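Local structure of teichoic acid biosynthesis protein F (Staphylococcus epidermidis, 3L7I) at residues N335-D345 against N407-S416. The protein is a teichoic acid biosynthesis protein of the glycosyltransferase type, and carries a C-terminal part of GT-B fold. Numbering follows the deposited sequence.
Sequences NKERSLYDLTD and NSAEYYQAYS
Tyr412 packs its side chain against Tyr341 and Arg338 of the facing helix. Its CB rests on the Tyr341 ring, 3.4 Å from CD1 of Tyr341. A chi1 of -69° sets CG beside the backbone N and sends the ring along helix 336-344, back toward that helix's N-terminal end. CG meets CB and CG of Tyr341, while CD1 sits over one face of the Tyr341 ring; the two ring planes are inclined at 38°, an oblique pairing. On the other ring edge CD2 passes Glu337 O. CE2 and CZ lie near Arg338 CA and CB, and CE1 meets CG and CD of that side chain. Arg338 CA makes a CH-pi contact, 4.1 Å from the centroid of the Tyr412 ring. CD2 of Tyr411 covers the opposite face. A tyrosine suits this place because its flat ring offers one face to Arg338 and the other to Tyr411.

The helices run nearly parallel, at 26° with axes 9.5 Å apart. Helix 409-417 leads into strand 418-423 of the parallel, Rossmann-like sheet of a GT-B fold, and helix 336-344 packs outside it, backed by helix 316-331.

Tyr341 turns its ring edge to Ser416 CB, and its OH bonds to Asn432 N and to a water that lies near Tyr415 O. The short side chain of Ser416 puts its hydroxyl at the carboxylate of Asp345: OG probably donates to Asp345 OD1 (2.8 Å), whose position is less certain. At the other end, Glu337 OE1 lies 3.7 Å from the Ala409 CB methyl.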
# COMPACT_ATOMS: atom_id res chain seq x y z
N ASN A 335 13.04 -13.46 -6.20
CA ASN A 335 12.06 -14.36 -5.64
C ASN A 335 10.67 -14.07 -6.19
O ASN A 335 9.66 -14.61 -5.72
CB ASN A 335 12.05 -14.26 -4.12
CG ASN A 335 13.08 -15.15 -3.48
OD1 ASN A 335 13.71 -15.97 -4.13
ND2 ASN A 335 13.24 -15.00 -2.17
N LYS A 336 10.62 -13.21 -7.20
CA LYS A 336 9.34 -12.93 -7.78
C LYS A 336 8.73 -14.23 -8.35
O LYS A 336 7.51 -14.43 -8.27
CB LYS A 336 9.43 -11.80 -8.80
CG LYS A 336 9.60 -12.23 -10.22
CD LYS A 336 10.27 -11.12 -10.99
CE LYS A 336 10.34 -11.44 -12.46
NZ LYS A 336 10.54 -10.19 -13.24
N GLU A 337 9.56 -15.12 -8.87
CA GLU A 337 9.01 -16.35 -9.44
C GLU A 337 8.31 -17.18 -8.37
O GLU A 337 7.31 -17.86 -8.62
CB GLU A 337 10.09 -17.15 -10.17
CG GLU A 337 10.54 -16.50 -11.47
CD GLU A 337 9.38 -16.23 -12.45
OE1 GLU A 337 8.26 -16.80 -12.26
OE2 GLU A 337 9.57 -15.46 -13.42
N ARG A 338 8.83 -17.07 -7.16
CA ARG A 338 8.34 -17.85 -6.03
C ARG A 338 7.05 -17.30 -5.43
O ARG A 338 6.16 -18.07 -5.07
CB ARG A 338 9.44 -17.89 -4.98
CG ARG A 338 9.16 -18.80 -3.82
CD ARG A 338 10.44 -19.50 -3.47
NE ARG A 338 11.26 -18.75 -2.53
CZ ARG A 338 12.58 -18.89 -2.40
NH1 ARG A 338 13.24 -19.73 -3.19
NH2 ARG A 338 13.22 -18.18 -1.49
N SER A 339 6.96 -15.98 -5.29
CA SER A 339 5.75 -15.37 -4.73
C SER A 339 4.58 -15.55 -5.70
O SER A 339 3.43 -15.74 -5.28
CB SER A 339 5.97 -13.91 -4.40
OG SER A 339 6.64 -13.28 -5.46
N LEU A 340 4.87 -15.51 -6.99
CA LEU A 340 3.83 -15.78 -7.96
C LEU A 340 3.31 -17.21 -7.78
O LEU A 340 2.10 -17.45 -7.75
CB LEU A 340 4.34 -15.57 -9.37
CG LEU A 340 3.37 -16.08 -10.43
CD1 LEU A 340 1.96 -15.51 -10.21
CD2 LEU A 340 3.91 -15.77 -11.84
N TYR A 341 4.24 -18.15 -7.65
CA TYR A 341 3.89 -19.56 -7.49
C TYR A 341 3.09 -19.79 -6.23
O TYR A 341 2.11 -20.53 -6.25
CB TYR A 341 5.17 -20.41 -7.50
CG TYR A 341 5.07 -21.67 -6.70
CD1 TYR A 341 4.62 -22.85 -7.28
CD2 TYR A 341 5.46 -21.70 -5.37
CE1 TYR A 341 4.52 -24.01 -6.55
CE2 TYR A 341 5.37 -22.86 -4.63
CZ TYR A 341 4.90 -24.02 -5.23
OH TYR A 341 4.81 -25.18 -4.50
N ASP A 342 3.51 -19.16 -5.13
CA ASP A 342 2.84 -19.26 -3.84
C ASP A 342 1.41 -18.73 -3.98
O ASP A 342 0.51 -19.11 -3.23
CB ASP A 342 3.64 -18.47 -2.80
CG ASP A 342 3.26 -18.82 -1.35
OD1 ASP A 342 2.79 -19.95 -1.09
OD2 ASP A 342 3.42 -17.96 -0.45
N LEU A 343 1.18 -17.88 -4.97
CA LEU A 343 -0.13 -17.26 -5.13
C LEU A 343 -1.11 -18.12 -5.88
O LEU A 343 -2.28 -18.18 -5.53
CB LEU A 343 -0.02 -15.91 -5.85
CG LEU A 343 0.00 -14.69 -4.92
CD1 LEU A 343 0.13 -13.41 -5.71
CD2 LEU A 343 -1.24 -14.69 -4.06
N THR A 344 -0.64 -18.76 -6.94
CA THR A 344 -1.55 -19.42 -7.86
C THR A 344 -1.52 -20.92 -7.65
O THR A 344 -2.09 -21.68 -8.44
CB THR A 344 -1.22 -19.09 -9.34
OG1 THR A 344 0.03 -19.69 -9.71
CG2 THR A 344 -1.15 -17.57 -9.55
N ASP A 345 -0.84 -21.36 -6.60
CA ASP A 345 -0.72 -22.79 -6.38
C ASP A 345 -2.02 -23.35 -5.84
O ASP A 345 -2.31 -23.22 -4.66
CB ASP A 345 0.43 -23.11 -5.43
CG ASP A 345 0.64 -24.59 -5.28
OD1 ASP A 345 0.48 -25.31 -6.29
OD2 ASP A 345 0.95 -25.04 -4.15
N ASN A 407 14.21 -22.53 -9.08
CA ASN A 407 13.75 -21.17 -8.89
C ASN A 407 13.31 -20.43 -10.12
O ASN A 407 13.26 -19.20 -10.13
CB ASN A 407 14.82 -20.35 -8.19
CG ASN A 407 14.66 -20.39 -6.72
OD1 ASN A 407 14.10 -19.45 -6.12
ND2 ASN A 407 15.08 -21.51 -6.10
N SER A 408 12.98 -21.18 -11.16
CA SER A 408 12.50 -20.61 -12.40
C SER A 408 11.01 -20.90 -12.51
O SER A 408 10.45 -21.70 -11.76
CB SER A 408 13.27 -21.19 -13.58
OG SER A 408 13.04 -22.57 -13.70
N ALA A 409 10.35 -20.21 -13.43
CA ALA A 409 8.92 -20.37 -13.55
C ALA A 409 8.59 -21.86 -13.74
O ALA A 409 7.66 -22.40 -13.13
CB ALA A 409 8.39 -19.54 -14.68
N GLU A 410 9.40 -22.52 -14.58
CA GLU A 410 9.16 -23.90 -14.96
C GLU A 410 9.35 -24.82 -13.77
O GLU A 410 8.68 -25.85 -13.67
CB GLU A 410 10.09 -24.34 -16.08
CG GLU A 410 9.74 -23.80 -17.44
CD GLU A 410 10.41 -22.47 -17.76
OE1 GLU A 410 10.87 -21.78 -16.81
OE2 GLU A 410 10.49 -22.13 -18.96
N TYR A 411 10.27 -24.44 -12.89
CA TYR A 411 10.55 -25.19 -11.66
C TYR A 411 9.31 -25.19 -10.80
O TYR A 411 8.84 -26.24 -10.39
CB TYR A 411 11.71 -24.53 -10.90
CG TYR A 411 12.09 -25.16 -9.57
CD1 TYR A 411 12.75 -26.38 -9.52
CD2 TYR A 411 11.85 -24.51 -8.37
CE1 TYR A 411 13.12 -26.94 -8.33
CE2 TYR A 411 12.22 -25.07 -7.16
CZ TYR A 411 12.87 -26.28 -7.15
OH TYR A 411 13.26 -26.87 -5.96
N TYR A 412 8.76 -24.00 -10.57
CA TYR A 412 7.57 -23.89 -9.74
C TYR A 412 6.36 -24.60 -10.34
O TYR A 412 5.62 -25.29 -9.63
CB TYR A 412 7.30 -22.42 -9.38
CG TYR A 412 8.37 -21.92 -8.44
CD1 TYR A 412 8.43 -22.39 -7.12
CD2 TYR A 412 9.37 -21.05 -8.87
CE1 TYR A 412 9.41 -21.98 -6.27
CE2 TYR A 412 10.37 -20.64 -8.01
CZ TYR A 412 10.39 -21.11 -6.71
OH TYR A 412 11.38 -20.73 -5.83
N GLN A 413 6.18 -24.46 -11.66
CA GLN A 413 5.13 -25.18 -12.36
C GLN A 413 5.24 -26.67 -12.08
O GLN A 413 4.30 -27.29 -11.56
CB GLN A 413 5.29 -24.98 -13.86
CG GLN A 413 4.18 -24.23 -14.56
CD GLN A 413 4.54 -23.98 -16.02
OE1 GLN A 413 3.92 -24.55 -16.94
NE2 GLN A 413 5.58 -23.15 -16.25
N ALA A 414 6.39 -27.23 -12.43
CA ALA A 414 6.62 -28.66 -12.33
C ALA A 414 6.19 -29.13 -10.96
O ALA A 414 5.43 -30.09 -10.84
CB ALA A 414 8.08 -29.01 -12.61
N TYR A 415 6.65 -28.44 -9.93
CA TYR A 415 6.31 -28.84 -8.57
C TYR A 415 4.83 -28.63 -8.19
O TYR A 415 4.26 -29.41 -7.41
CB TYR A 415 7.25 -28.17 -7.56
CG TYR A 415 8.52 -28.94 -7.46
CD1 TYR A 415 8.57 -30.09 -6.69
CD2 TYR A 415 9.64 -28.56 -8.17
CE1 TYR A 415 9.70 -30.81 -6.62
CE2 TYR A 415 10.77 -29.27 -8.10
CZ TYR A 415 10.80 -30.40 -7.33
OH TYR A 415 11.96 -31.14 -7.25
N SER A 416 4.20 -27.59 -8.73
CA SER A 416 2.78 -27.42 -8.58
C SER A 416 2.02 -28.50 -9.35
O SER A 416 1.00 -29.03 -8.87
CB SER A 416 2.37 -26.06 -9.10
OG SER A 416 0.97 -25.87 -8.97
O HOH W 1 3.11 -27.46 -5.20